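Local coordinates for protein sugar-phosphate aldolase (Thermotoga maritima, PDB 1PVT) that belongs to the class II aldolase/adducin family and has an AraD-like alpha/beta fold built around a central mixed beta-sheet, at residues 20-24 and 125-129; 36-41 and 56-60; 47-53 and 84-90. All blocks are in the same frame, centred on the assembly; numbering follows the deposited sequence.

How the contacts relate
Going along the chain from the N terminus, contact 1 opens just after helix 2-19 and closes its long loop only at the end of strand 122-126, so the other two contacts are nested inside it. Contact 2 ties the loop after strand 28-34 to strand 58-63. Contact 3 begins within that interval, on strands 45-49 and 52-53, and ends beyond it at 84-90; the two therefore cross. They touch through M58 and V84, where M58 O and V84 N, 2.5 Å apart, probably hydrogen-bond. Contact 1 lies on the other side of the chain's centre, about 29 Å from contact 2 and 30 Å from contact 3 between centres, yet all three reach the same sheet.

Contact 1 (20-24 and 125-129); sequences KGLSE and HTHPL
L22 lays its side chain against the ring of P128, with L22 CD2 4.3 Å from P128 CB. Its chi1/chi2 of -68°/168° (m, t) carry the isobutyl group alongside the proline, although CA-to-CB points sideways to segment 125-129. K20 is the first residue to leave the helical conformation of helix 2-19, and G21 follows at phi/psi 69/4, a positive phi that favours glycine. L22 is then close to helical (-59/-27) and S23 extended (-133/136). Opposite, T126 ends strand 122-126 at -149/175, H127 (-118/80) leads out of it, and P128 (-63/131) takes the N-cap position before helix 129-134. The segments meet in reversed order: CA of L22 is 4.8 Å from CA of P128, and CA of S23 is 5.6 Å from CA of T126.

A hydrogen bond joins the segments: T126, at chi1 -162° (t) and with CA-to-CB directed toward segment 20-24, donates from OG1 to L22 O at 2.8 Å. S23 CB approaches T126 OG1 to 3.0 Å, while S23 OG is hydrogen-bonded to the backbone oxygen of A27. The contact joins a helix-to-strand loop to the strand-to-helix junction of an alpha/beta fold, and helix 203-224 adds to it, since L22 and P128 both touch E214. In this largely buried setting the threonine hydroxyl gives the carbonyl of L22, in a loop without regular secondary structure, a hydrogen-bond donor, while the leucine-proline pair fills the apolar space beside it.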
ATOM      1  N   LYS A  20      -8.034 -11.790   8.283  1.00 39.07           N
ATOM      2  CA  LYS A  20      -8.413 -12.469   7.056  1.00 38.71           C
ATOM      3  C   LYS A  20      -7.201 -13.065   6.378  1.00 38.66           C
ATOM      4  O   LYS A  20      -7.274 -13.536   5.247  1.00 39.57           O
ATOM      5  CB  LYS A  20      -9.161 -11.523   6.127  1.00 37.44           C
ATOM      6  CG  LYS A  20     -10.467 -11.086   6.741  1.00 41.58           C
ATOM      7  CD  LYS A  20     -11.320 -10.271   5.797  1.00 44.51           C
ATOM      8  CE  LYS A  20     -11.812 -11.106   4.639  1.00 45.65           C
ATOM      9  NZ  LYS A  20     -12.687 -10.323   3.726  1.00 47.08           N
ATOM     10  N   GLY A  21      -6.081 -13.046   7.088  1.00 38.42           N
ATOM     11  CA  GLY A  21      -4.866 -13.630   6.558  1.00 40.59           C
ATOM     12  C   GLY A  21      -4.239 -12.907   5.389  1.00 42.70           C
ATOM     13  O   GLY A  21      -3.239 -13.364   4.820  1.00 44.08           O
ATOM     14  N   LEU A  22      -4.813 -11.775   5.016  1.00 43.31           N
ATOM     15  CA  LEU A  22      -4.274 -10.998   3.914  1.00 44.36           C
ATOM     16  C   LEU A  22      -2.816 -10.586   4.170  1.00 45.69           C
ATOM     17  O   LEU A  22      -2.040 -10.392   3.238  1.00 45.99           O
ATOM     18  CB  LEU A  22      -5.159  -9.780   3.698  1.00 44.30           C
ATOM     19  CG  LEU A  22      -6.534 -10.190   3.169  1.00 43.71           C
ATOM     20  CD1 LEU A  22      -7.539  -9.028   3.211  1.00 44.31           C
ATOM     21  CD2 LEU A  22      -6.338 -10.686   1.758  1.00 42.66           C
ATOM     22  N   SER A  23      -2.432 -10.468   5.436  1.00 47.37           N
ATOM     23  CA  SER A  23      -1.063 -10.090   5.761  1.00 48.74           C
ATOM     24  C   SER A  23      -0.479 -11.005   6.850  1.00 50.76           C
ATOM     25  O   SER A  23      -1.150 -11.319   7.836  1.00 51.35           O
ATOM     26  CB  SER A  23      -1.032  -8.636   6.215  1.00 45.99           C
ATOM     27  OG  SER A  23       0.291  -8.156   6.175  1.00 47.39           O
ATOM     28  N   GLU A  24       0.768 -11.436   6.666  1.00 52.94           N
ATOM     29  CA  GLU A  24       1.421 -12.324   7.630  1.00 54.58           C
ATOM     30  C   GLU A  24       2.808 -11.873   8.059  1.00 53.41           C
ATOM     31  O   GLU A  24       3.509 -11.193   7.314  1.00 53.89           O
ATOM     32  CB  GLU A  24       1.525 -13.735   7.058  1.00 58.60           C
ATOM     33  CG  GLU A  24       0.267 -14.565   7.225  1.00 64.67           C
ATOM     34  CD  GLU A  24       0.460 -16.001   6.767  1.00 68.35           C
ATOM     35  OE1 GLU A  24      -0.405 -16.854   7.078  1.00 70.25           O
ATOM     36  OE2 GLU A  24       1.481 -16.274   6.092  1.00 70.69           O
ATOM     37  N   HIS A 125       0.002  -1.975   1.343  1.00 43.05           N
ATOM     38  CA  HIS A 125       0.815  -2.984   0.660  1.00 43.90           C
ATOM     39  C   HIS A 125       0.828  -4.289   1.471  1.00 45.44           C
ATOM     40  O   HIS A 125       1.243  -4.306   2.639  1.00 44.59           O
ATOM     41  CB  HIS A 125       2.255  -2.501   0.469  1.00 42.47           C
ATOM     42  CG  HIS A 125       3.189  -3.579   0.009  1.00 42.13           C
ATOM     43  ND1 HIS A 125       4.271  -3.996   0.754  1.00 41.56           N
ATOM     44  CD2 HIS A 125       3.175  -4.358  -1.100  1.00 41.36           C
ATOM     45  CE1 HIS A 125       4.883  -4.984   0.125  1.00 41.51           C
ATOM     46  NE2 HIS A 125       4.237  -5.223  -1.002  1.00 41.40           N
ATOM     47  N   THR A 126       0.387  -5.382   0.851  1.00 46.78           N
ATOM     48  CA  THR A 126       0.339  -6.662   1.542  1.00 47.43           C
ATOM     49  C   THR A 126       0.548  -7.809   0.552  1.00 48.51           C
ATOM     50  O   THR A 126       0.652  -7.577  -0.651  1.00 48.06           O
ATOM     51  CB  THR A 126      -1.016  -6.801   2.293  1.00 47.20           C
ATOM     52  OG1 THR A 126      -0.918  -7.831   3.285  1.00 48.25           O
ATOM     53  CG2 THR A 126      -2.142  -7.112   1.321  1.00 44.73           C
ATOM     54  N   HIS A 127       0.625  -9.037   1.061  1.00 50.73           N
ATOM     55  CA  HIS A 127       0.849 -10.217   0.222  1.00 52.83           C
ATOM     56  C   HIS A 127      -0.296 -11.211   0.274  1.00 52.27           C
ATOM     57  O   HIS A 127      -0.224 -12.223   0.963  1.00 52.16           O
ATOM     58  CB  HIS A 127       2.132 -10.931   0.651  1.00 55.87           C
ATOM     59  CG  HIS A 127       3.329 -10.042   0.656  1.00 59.31           C
ATOM     60  ND1 HIS A 127       3.716  -9.329   1.768  1.00 61.25           N
ATOM     61  CD2 HIS A 127       4.165  -9.669  -0.343  1.00 60.84           C
ATOM     62  CE1 HIS A 127       4.737  -8.548   1.453  1.00 62.69           C
ATOM     63  NE2 HIS A 127       5.028  -8.735   0.177  1.00 61.85           N
ATOM     64  N   PRO A 128      -1.369 -10.940  -0.466  1.00 51.62           N
ATOM     65  CA  PRO A 128      -2.508 -11.848  -0.466  1.00 51.42           C
ATOM     66  C   PRO A 128      -2.101 -13.204  -1.012  1.00 51.62           C
ATOM     67  O   PRO A 128      -1.476 -13.291  -2.069  1.00 51.82           O
ATOM     68  CB  PRO A 128      -3.501 -11.146  -1.378  1.00 51.75           C
ATOM     69  CG  PRO A 128      -3.174  -9.716  -1.189  1.00 51.16           C
ATOM     70  CD  PRO A 128      -1.671  -9.737  -1.249  1.00 51.95           C
ATOM     71  N   LEU A 129      -2.467 -14.252  -0.282  1.00 51.16           N
ATOM     72  CA  LEU A 129      -2.173 -15.630  -0.651  1.00 50.19           C
ATOM     73  C   LEU A 129      -2.542 -16.005  -2.091  1.00 49.95           C
ATOM     74  O   LEU A 129      -1.720 -16.521  -2.842  1.00 49.34           O
ATOM     75  CB  LEU A 129      -2.909 -16.553   0.312  1.00 50.55           C
ATOM     76  CG  LEU A 129      -3.347 -17.901  -0.250  1.00 51.27           C
ATOM     77  CD1 LEU A 129      -2.128 -18.751  -0.499  1.00 51.66           C
ATOM     78  CD2 LEU A 129      -4.283 -18.591   0.722  1.00 51.77           C
TER

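Contact 2 (36-41 and 56-60); sequences ERPEGY and PEMYL
The loop that leaves strand 28-34 on its way to strand 45-49 folds back over the start of strand 58-63, and the phenol of Y59 is what it packs around. Y59 lies in extended conformation (phi/psi -124/123), CA-to-CB toward segment 36-41, and its m rotamer (chi1 -69°, chi2 -86°) raises the ring into the loop. CA of R37 and CA of Y59 are the nearest pair, 6.7 Å apart. P38, at -57/121, sets CD over one face of the Y59 ring in a CH-pi contact, 14° off the ring normal. E36 O stands 3.4 Å from Y59 CD2.

In the central mixed sheet of the AraD-like fold, strand 58-63 runs antiparallel between 28-34 and 79-84. The backbone of Y59 pairs with L34, its ring stacks with that of H83 on strand 79-84, and P38 also touches L81.

Beyond P38 the chain reverses in an inverse gamma turn centred on G40 (-73/65), with Y41 N hydrogen-bonded to E39 O at 2.5 Å. The turn brings the Y41 phenol back, at chi1 -133°, so that Y41 OH and Y59 OH share a very short hydrogen bond of 2.5 Å. The two rings meet rim to rim, centroids 5.8 Å apart and planes at 76°, with Y41 CZ 3.6 Å from Y59 CE1. Toward the solvent-exposed side, E57 (chi1 164°, t; CA-to-CB toward the loop) meets the extended R37 side chain (chi1 to chi3 m, t, t) in a salt bridge, R37 NH2 to E57 OE1 2.9 Å, with E57 OE2 over one face of the guanidinium.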
ATOM      1  N   GLU A  36      -3.722  18.582   6.397  1.00 94.41           N
ATOM      2  CA  GLU A  36      -3.386  19.721   7.238  1.00 96.42           C
ATOM      3  C   GLU A  36      -2.051  19.471   7.928  1.00 97.93           C
ATOM      4  O   GLU A  36      -1.069  19.102   7.283  1.00 98.04           O
ATOM      5  CB  GLU A  36      -4.487  19.913   8.277  1.00 96.22           C
ATOM      6  CG  GLU A  36      -5.868  19.697   7.698  1.00 96.38           C
ATOM      7  CD  GLU A  36      -6.922  19.473   8.757  1.00 96.61           C
ATOM      8  OE1 GLU A  36      -7.262  20.445   9.461  1.00 96.62           O
ATOM      9  OE2 GLU A  36      -7.403  18.324   8.886  1.00 95.77           O
ATOM     10  N   ARG A  37      -2.027  19.683   9.241  1.00 99.82           N
ATOM     11  CA  ARG A  37      -0.830  19.475  10.048  1.00101.33           C
ATOM     12  C   ARG A  37      -1.264  19.000  11.419  1.00101.62           C
ATOM     13  O   ARG A  37      -2.314  19.395  11.915  1.00102.17           O
ATOM     14  CB  ARG A  37      -0.036  20.769  10.190  1.00102.82           C
ATOM     15  CG  ARG A  37       0.256  21.427   8.868  1.00106.08           C
ATOM     16  CD  ARG A  37       1.441  22.355   8.962  1.00109.35           C
ATOM     17  NE  ARG A  37       1.833  22.839   7.643  1.00112.34           N
ATOM     18  CZ  ARG A  37       2.911  23.581   7.419  1.00113.48           C
ATOM     19  NH1 ARG A  37       3.694  23.914   8.436  1.00114.05           N
ATOM     20  NH2 ARG A  37       3.207  23.990   6.190  1.00113.68           N
ATOM     21  N   PRO A  38      -0.455  18.143  12.050  1.00101.86           N
ATOM     22  CA  PRO A  38      -0.692  17.561  13.377  1.00103.21           C
ATOM     23  C   PRO A  38      -0.886  18.577  14.509  1.00104.84           C
ATOM     24  O   PRO A  38       0.004  19.385  14.771  1.00105.71           O
ATOM     25  CB  PRO A  38       0.551  16.701  13.597  1.00102.72           C
ATOM     26  CG  PRO A  38       0.950  16.321  12.196  1.00102.14           C
ATOM     27  CD  PRO A  38       0.785  17.614  11.461  1.00101.28           C
ATOM     28  N   GLU A  39      -2.040  18.532  15.178  1.00106.36           N
ATOM     29  CA  GLU A  39      -2.317  19.447  16.291  1.00107.68           C
ATOM     30  C   GLU A  39      -1.360  19.164  17.450  1.00107.61           C
ATOM     31  O   GLU A  39      -0.683  20.069  17.944  1.00107.63           O
ATOM     32  CB  GLU A  39      -3.775  19.313  16.778  1.00109.49           C
ATOM     33  CG  GLU A  39      -4.054  20.015  18.131  1.00111.25           C
ATOM     34  CD  GLU A  39      -5.536  20.068  18.513  1.00112.18           C
ATOM     35  OE1 GLU A  39      -6.217  19.014  18.467  1.00112.73           O
ATOM     36  OE2 GLU A  39      -6.014  21.170  18.872  1.00111.83           O
ATOM     37  N   GLY A  40      -1.312  17.909  17.887  1.00107.55           N
ATOM     38  CA  GLY A  40      -0.411  17.552  18.965  1.00107.89           C
ATOM     39  C   GLY A  40       1.004  17.560  18.422  1.00108.14           C
ATOM     40  O   GLY A  40       1.669  16.519  18.353  1.00107.72           O
ATOM     41  N   TYR A  41       1.466  18.739  18.015  1.00108.43           N
ATOM     42  CA  TYR A  41       2.807  18.854  17.464  1.00108.36           C
ATOM     43  C   TYR A  41       3.820  18.461  18.521  1.00107.20           C
ATOM     44  O   TYR A  41       3.885  19.072  19.591  1.00107.67           O
ATOM     45  CB  TYR A  41       3.084  20.276  16.961  1.00108.78           C
ATOM     46  CG  TYR A  41       3.696  20.242  15.584  1.00109.77           C
ATOM     47  CD1 TYR A  41       2.931  20.534  14.447  1.00110.05           C
ATOM     48  CD2 TYR A  41       5.013  19.807  15.403  1.00110.10           C
ATOM     49  CE1 TYR A  41       3.462  20.386  13.165  1.00110.51           C
ATOM     50  CE2 TYR A  41       5.554  19.652  14.130  1.00110.36           C
ATOM     51  CZ  TYR A  41       4.776  19.942  13.015  1.00111.07           C
ATOM     52  OH  TYR A  41       5.318  19.780  11.760  1.00111.62           O
ATOM     53  N   PRO A  56       7.547  17.970  -2.495  1.00 92.75           N
ATOM     54  CA  PRO A  56       6.885  18.932  -1.602  1.00 91.72           C
ATOM     55  C   PRO A  56       6.927  18.525  -0.127  1.00 90.43           C
ATOM     56  O   PRO A  56       7.423  17.457   0.230  1.00 89.52           O
ATOM     57  CB  PRO A  56       5.455  18.977  -2.139  1.00 91.96           C
ATOM     58  CG  PRO A  56       5.642  18.714  -3.609  1.00 92.66           C
ATOM     59  CD  PRO A  56       6.659  17.588  -3.610  1.00 92.81           C
ATOM     60  N   GLU A  57       6.407  19.394   0.727  1.00 89.26           N
ATOM     61  CA  GLU A  57       6.368  19.123   2.155  1.00 87.75           C
ATOM     62  C   GLU A  57       5.067  18.392   2.455  1.00 86.29           C
ATOM     63  O   GLU A  57       4.051  18.652   1.804  1.00 86.01           O
ATOM     64  CB  GLU A  57       6.398  20.435   2.929  1.00 88.85           C
ATOM     65  CG  GLU A  57       5.989  20.295   4.378  1.00 90.61           C
ATOM     66  CD  GLU A  57       5.464  21.597   4.951  1.00 92.45           C
ATOM     67  OE1 GLU A  57       4.561  22.198   4.326  1.00 93.73           O
ATOM     68  OE2 GLU A  57       5.948  22.016   6.023  1.00 93.16           O
HETATM   69  N   MSE A  58       5.095  17.479   3.428  1.00 84.09           N
HETATM   70  CA  MSE A  58       3.897  16.725   3.811  1.00 80.91           C
HETATM   71  C   MSE A  58       4.030  16.031   5.156  1.00 76.49           C
HETATM   72  O   MSE A  58       5.109  15.954   5.732  1.00 74.03           O
HETATM   73  CB  MSE A  58       3.557  15.660   2.760  1.00 84.02           C
HETATM   74  CG  MSE A  58       4.608  14.557   2.644  1.00 88.23           C
HETATM   75 SE   MSE A  58       4.037  12.930   1.727  1.00 93.87          SE
HETATM   76  CE  MSE A  58       4.536  13.357  -0.095  1.00 91.77           C
ATOM     77  N   TYR A  59       2.903  15.532   5.645  1.00 73.64           N
ATOM     78  CA  TYR A  59       2.848  14.791   6.897  1.00 70.50           C
ATOM     79  C   TYR A  59       2.226  13.454   6.548  1.00 68.38           C
ATOM     80  O   TYR A  59       1.128  13.402   5.999  1.00 68.53           O
ATOM     81  CB  TYR A  59       1.940  15.473   7.911  1.00 69.59           C
ATOM     82  CG  TYR A  59       2.449  16.772   8.459  1.00 68.95           C
ATOM     83  CD1 TYR A  59       3.302  16.808   9.559  1.00 67.93           C
ATOM     84  CD2 TYR A  59       2.025  17.977   7.914  1.00 69.49           C
ATOM     85  CE1 TYR A  59       3.706  18.021  10.110  1.00 67.86           C
ATOM     86  CE2 TYR A  59       2.424  19.188   8.449  1.00 68.57           C
ATOM     87  CZ  TYR A  59       3.256  19.212   9.546  1.00 68.02           C
ATOM     88  OH  TYR A  59       3.598  20.437  10.075  1.00 67.59           O
ATOM     89  N   LEU A  60       2.919  12.367   6.846  1.00 65.70           N
ATOM     90  CA  LEU A  60       2.340  11.077   6.547  1.00 63.17           C
ATOM     91  C   LEU A  60       2.531  10.063   7.670  1.00 60.67           C
ATOM     92  O   LEU A  60       3.564  10.030   8.361  1.00 59.04           O
ATOM     93  CB  LEU A  60       2.886  10.515   5.223  1.00 63.58           C
ATOM     94  CG  LEU A  60       4.086   9.563   5.279  1.00 64.09           C
ATOM     95  CD1 LEU A  60       4.110   8.662   4.048  1.00 62.94           C
ATOM     96  CD2 LEU A  60       5.366  10.366   5.404  1.00 65.98           C
TER

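Contact 3 (47-53 and 84-90); sequences NEYGFDY and VLPGKHY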
ATOM      1  N   ASN A  47      15.509  12.368  11.531  1.00 77.62           N
ATOM      2  CA  ASN A  47      16.236  11.307  10.873  1.00 77.10           C
ATOM      3  C   ASN A  47      16.601  11.650   9.442  1.00 77.57           C
ATOM      4  O   ASN A  47      16.039  12.576   8.839  1.00 76.87           O
ATOM      5  CB  ASN A  47      15.400  10.030  10.935  1.00 76.51           C
ATOM      6  CG  ASN A  47      14.887   9.741  12.341  1.00 74.27           C
ATOM      7  OD1 ASN A  47      15.493   8.978  13.091  1.00 71.95           O
ATOM      8  ND2 ASN A  47      13.773  10.372  12.705  1.00 73.29           N
ATOM      9  N   GLU A  48      17.549  10.883   8.912  1.00 78.42           N
ATOM     10  CA  GLU A  48      18.048  11.072   7.558  1.00 80.00           C
ATOM     11  C   GLU A  48      17.355  10.178   6.541  1.00 79.32           C
ATOM     12  O   GLU A  48      17.365   8.954   6.670  1.00 78.65           O
ATOM     13  CB  GLU A  48      19.546  10.782   7.523  1.00 82.26           C
ATOM     14  CG  GLU A  48      20.348  11.537   8.571  1.00 86.64           C
ATOM     15  CD  GLU A  48      21.792  11.067   8.645  1.00 89.02           C
ATOM     16  OE1 GLU A  48      22.426  10.935   7.576  1.00 91.37           O
ATOM     17  OE2 GLU A  48      22.298  10.834   9.765  1.00 90.01           O
ATOM     18  N   TYR A  49      16.760  10.802   5.529  1.00 78.85           N
ATOM     19  CA  TYR A  49      16.090  10.065   4.471  1.00 79.04           C
ATOM     20  C   TYR A  49      16.998   8.955   3.951  1.00 81.19           C
ATOM     21  O   TYR A  49      16.521   7.923   3.481  1.00 82.00           O
ATOM     22  CB  TYR A  49      15.766  10.992   3.306  1.00 76.64           C
ATOM     23  CG  TYR A  49      14.583  11.894   3.519  1.00 75.15           C
ATOM     24  CD1 TYR A  49      14.691  13.269   3.321  1.00 74.53           C
ATOM     25  CD2 TYR A  49      13.344  11.374   3.868  1.00 74.70           C
ATOM     26  CE1 TYR A  49      13.594  14.106   3.464  1.00 73.52           C
ATOM     27  CE2 TYR A  49      12.238  12.201   4.013  1.00 74.40           C
ATOM     28  CZ  TYR A  49      12.372  13.565   3.810  1.00 73.54           C
ATOM     29  OH  TYR A  49      11.283  14.382   3.962  1.00 72.23           O
ATOM     30  N   GLY A  50      18.307   9.172   4.039  1.00 82.72           N
ATOM     31  CA  GLY A  50      19.254   8.191   3.539  1.00 83.64           C
ATOM     32  C   GLY A  50      19.473   8.496   2.070  1.00 84.40           C
ATOM     33  O   GLY A  50      20.285   7.870   1.389  1.00 83.13           O
ATOM     34  N   PHE A  51      18.719   9.481   1.595  1.00 86.37           N
ATOM     35  CA  PHE A  51      18.772   9.944   0.213  1.00 89.13           C
ATOM     36  C   PHE A  51      18.254  11.381   0.177  1.00 90.53           C
ATOM     37  O   PHE A  51      17.713  11.867   1.174  1.00 91.05           O
ATOM     38  CB  PHE A  51      17.909   9.042  -0.677  1.00 90.26           C
ATOM     39  CG  PHE A  51      16.445   8.999  -0.290  1.00 91.04           C
ATOM     40  CD1 PHE A  51      15.543   9.934  -0.803  1.00 91.40           C
ATOM     41  CD2 PHE A  51      15.966   8.007   0.566  1.00 90.52           C
ATOM     42  CE1 PHE A  51      14.186   9.878  -0.471  1.00 91.74           C
ATOM     43  CE2 PHE A  51      14.617   7.944   0.903  1.00 90.91           C
ATOM     44  CZ  PHE A  51      13.724   8.879   0.384  1.00 91.41           C
ATOM     45  N   ASP A  52      18.410  12.069  -0.952  1.00 91.74           N
ATOM     46  CA  ASP A  52      17.944  13.450  -1.016  1.00 92.74           C
ATOM     47  C   ASP A  52      16.527  13.646  -1.521  1.00 92.71           C
ATOM     48  O   ASP A  52      16.247  13.520  -2.721  1.00 92.92           O
ATOM     49  CB  ASP A  52      18.868  14.319  -1.860  1.00 93.92           C
ATOM     50  CG  ASP A  52      18.439  15.776  -1.848  1.00 95.20           C
ATOM     51  OD1 ASP A  52      17.351  16.095  -2.391  1.00 95.09           O
ATOM     52  OD2 ASP A  52      19.186  16.597  -1.274  1.00 96.25           O
ATOM     53  N   TYR A  53      15.643  13.992  -0.594  1.00 92.07           N
ATOM     54  CA  TYR A  53      14.253  14.224  -0.918  1.00 91.50           C
ATOM     55  C   TYR A  53      14.070  15.631  -1.469  1.00 91.62           C
ATOM     56  O   TYR A  53      14.464  16.612  -0.840  1.00 90.71           O
ATOM     57  CB  TYR A  53      13.394  14.041   0.324  1.00 90.59           C
ATOM     58  CG  TYR A  53      11.951  14.324   0.064  1.00 90.57           C
ATOM     59  CD1 TYR A  53      11.230  13.551  -0.839  1.00 90.86           C
ATOM     60  CD2 TYR A  53      11.309  15.387   0.690  1.00 91.21           C
ATOM     61  CE1 TYR A  53       9.898  13.827  -1.118  1.00 91.92           C
ATOM     62  CE2 TYR A  53       9.976  15.681   0.422  1.00 91.84           C
ATOM     63  CZ  TYR A  53       9.270  14.894  -0.484  1.00 92.42           C
ATOM     64  OH  TYR A  53       7.938  15.164  -0.753  1.00 92.43           O
ATOM     65  N   VAL A  84       7.475  15.294   6.362  1.00 65.17           N
ATOM     66  CA  VAL A  84       8.404  15.155   5.254  1.00 66.54           C
ATOM     67  C   VAL A  84       8.844  16.513   4.719  1.00 67.64           C
ATOM     68  O   VAL A  84       8.077  17.246   4.076  1.00 66.61           O
ATOM     69  CB  VAL A  84       7.780  14.305   4.126  1.00 66.36           C
ATOM     70  CG1 VAL A  84       8.728  14.202   2.953  1.00 66.91           C
ATOM     71  CG2 VAL A  84       7.471  12.912   4.652  1.00 65.61           C
ATOM     72  N   LEU A  85      10.099  16.835   5.022  1.00 69.23           N
ATOM     73  CA  LEU A  85      10.706  18.085   4.608  1.00 70.97           C
ATOM     74  C   LEU A  85      11.785  17.819   3.602  1.00 72.21           C
ATOM     75  O   LEU A  85      12.646  16.955   3.808  1.00 72.81           O
ATOM     76  CB  LEU A  85      11.319  18.808   5.801  1.00 69.94           C
ATOM     77  CG  LEU A  85      10.270  19.389   6.742  1.00 69.51           C
ATOM     78  CD1 LEU A  85      10.961  19.921   7.974  1.00 69.19           C
ATOM     79  CD2 LEU A  85       9.463  20.473   6.019  1.00 66.83           C
ATOM     80  N   PRO A  86      11.755  18.563   2.493  1.00 72.86           N
ATOM     81  CA  PRO A  86      12.763  18.391   1.452  1.00 72.36           C
ATOM     82  C   PRO A  86      14.125  18.310   2.116  1.00 71.91           C
ATOM     83  O   PRO A  86      14.270  18.540   3.323  1.00 71.19           O
ATOM     84  CB  PRO A  86      12.604  19.653   0.612  1.00 72.91           C
ATOM     85  CG  PRO A  86      11.130  19.938   0.721  1.00 74.18           C
ATOM     86  CD  PRO A  86      10.852  19.689   2.185  1.00 73.66           C
ATOM     87  N   GLY A  87      15.133  17.991   1.329  1.00 72.01           N
ATOM     88  CA  GLY A  87      16.451  17.905   1.902  1.00 73.02           C
ATOM     89  C   GLY A  87      16.714  16.466   2.221  1.00 73.94           C
ATOM     90  O   GLY A  87      16.196  15.574   1.551  1.00 73.92           O
ATOM     91  N   LYS A  88      17.503  16.234   3.258  1.00 75.37           N
ATOM     92  CA  LYS A  88      17.860  14.879   3.638  1.00 77.20           C
ATOM     93  C   LYS A  88      17.279  14.516   4.995  1.00 76.88           C
ATOM     94  O   LYS A  88      17.552  13.439   5.537  1.00 76.52           O
ATOM     95  CB  LYS A  88      19.386  14.752   3.660  1.00 78.55           C
ATOM     96  CG  LYS A  88      20.042  15.075   2.313  1.00 80.81           C
ATOM     97  CD  LYS A  88      21.537  15.334   2.451  1.00 82.94           C
ATOM     98  CE  LYS A  88      22.252  14.152   3.106  1.00 84.54           C
ATOM     99  NZ  LYS A  88      23.707  14.431   3.321  1.00 86.22           N
ATOM    100  N   HIS A  89      16.456  15.406   5.536  1.00 76.81           N
ATOM    101  CA  HIS A  89      15.882  15.142   6.838  1.00 76.03           C
ATOM    102  C   HIS A  89      14.377  15.175   6.934  1.00 74.91           C
ATOM    103  O   HIS A  89      13.685  15.962   6.273  1.00 73.94           O
ATOM    104  CB  HIS A  89      16.494  16.086   7.869  1.00 76.81           C
ATOM    105  CG  HIS A  89      17.947  15.826   8.113  1.00 78.81           C
ATOM    106  ND1 HIS A  89      18.412  14.628   8.615  1.00 80.04           N
ATOM    107  CD2 HIS A  89      19.042  16.590   7.886  1.00 79.62           C
ATOM    108  CE1 HIS A  89      19.731  14.665   8.687  1.00 80.22           C
ATOM    109  NE2 HIS A  89      20.140  15.844   8.250  1.00 80.33           N
ATOM    110  N   TYR A  90      13.892  14.266   7.770  1.00 74.07           N
ATOM    111  CA  TYR A  90      12.479  14.123   8.056  1.00 73.55           C
ATOM    112  C   TYR A  90      12.451  13.953   9.562  1.00 73.41           C
ATOM    113  O   TYR A  90      13.416  13.442  10.151  1.00 71.80           O
ATOM    114  CB  TYR A  90      11.907  12.883   7.367  1.00 72.52           C
ATOM    115  CG  TYR A  90      12.289  11.560   8.006  1.00 71.44           C
ATOM    116  CD1 TYR A  90      11.571  11.051   9.094  1.00 70.46           C
ATOM    117  CD2 TYR A  90      13.330  10.791   7.487  1.00 70.76           C
ATOM    118  CE1 TYR A  90      11.872   9.803   9.645  1.00 69.74           C
ATOM    119  CE2 TYR A  90      13.641   9.538   8.030  1.00 70.67           C
ATOM    120  CZ  TYR A  90      12.906   9.049   9.106  1.00 70.22           C
ATOM    121  OH  TYR A  90      13.195   7.798   9.616  1.00 68.95           O
TER
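The bend of 84-90 forms a hollow, and the ring of Y49 is the bump that fills it. Backbone from L85 to Y90 wraps that ring: Y90 N lies over one face, while G87 O and L85 O stand at its edge, the latter accepting a hydrogen bond from Y49 OH at 2.9 Å, though the position of Y49 OH is less certain. Y90 CB closes in at 3.4 Å from Y49 CE2. Both segments turn a corner here, at G50-F51 and at K88. To one side lies a short antiparallel ladder, N47-Y90 (hydrogen-bonded; N47 N to Y90 O 2.7 Å, Y90 N to N47 O 2.9 Å) then E48-H89 (non-hydrogen-bonded); past the corner, Y53-G87 is a lone hydrogen-bonded pair. N47 CB sits over the Y90 ring, and V84 packs on a face of Y53. Strand 45-49 is the outermost of the sheet in this chain, beside 89-92; V84 and Y53 reach M58 of strand 58-63, and F51 leans on P104, L107 and M108 of helix 103-115.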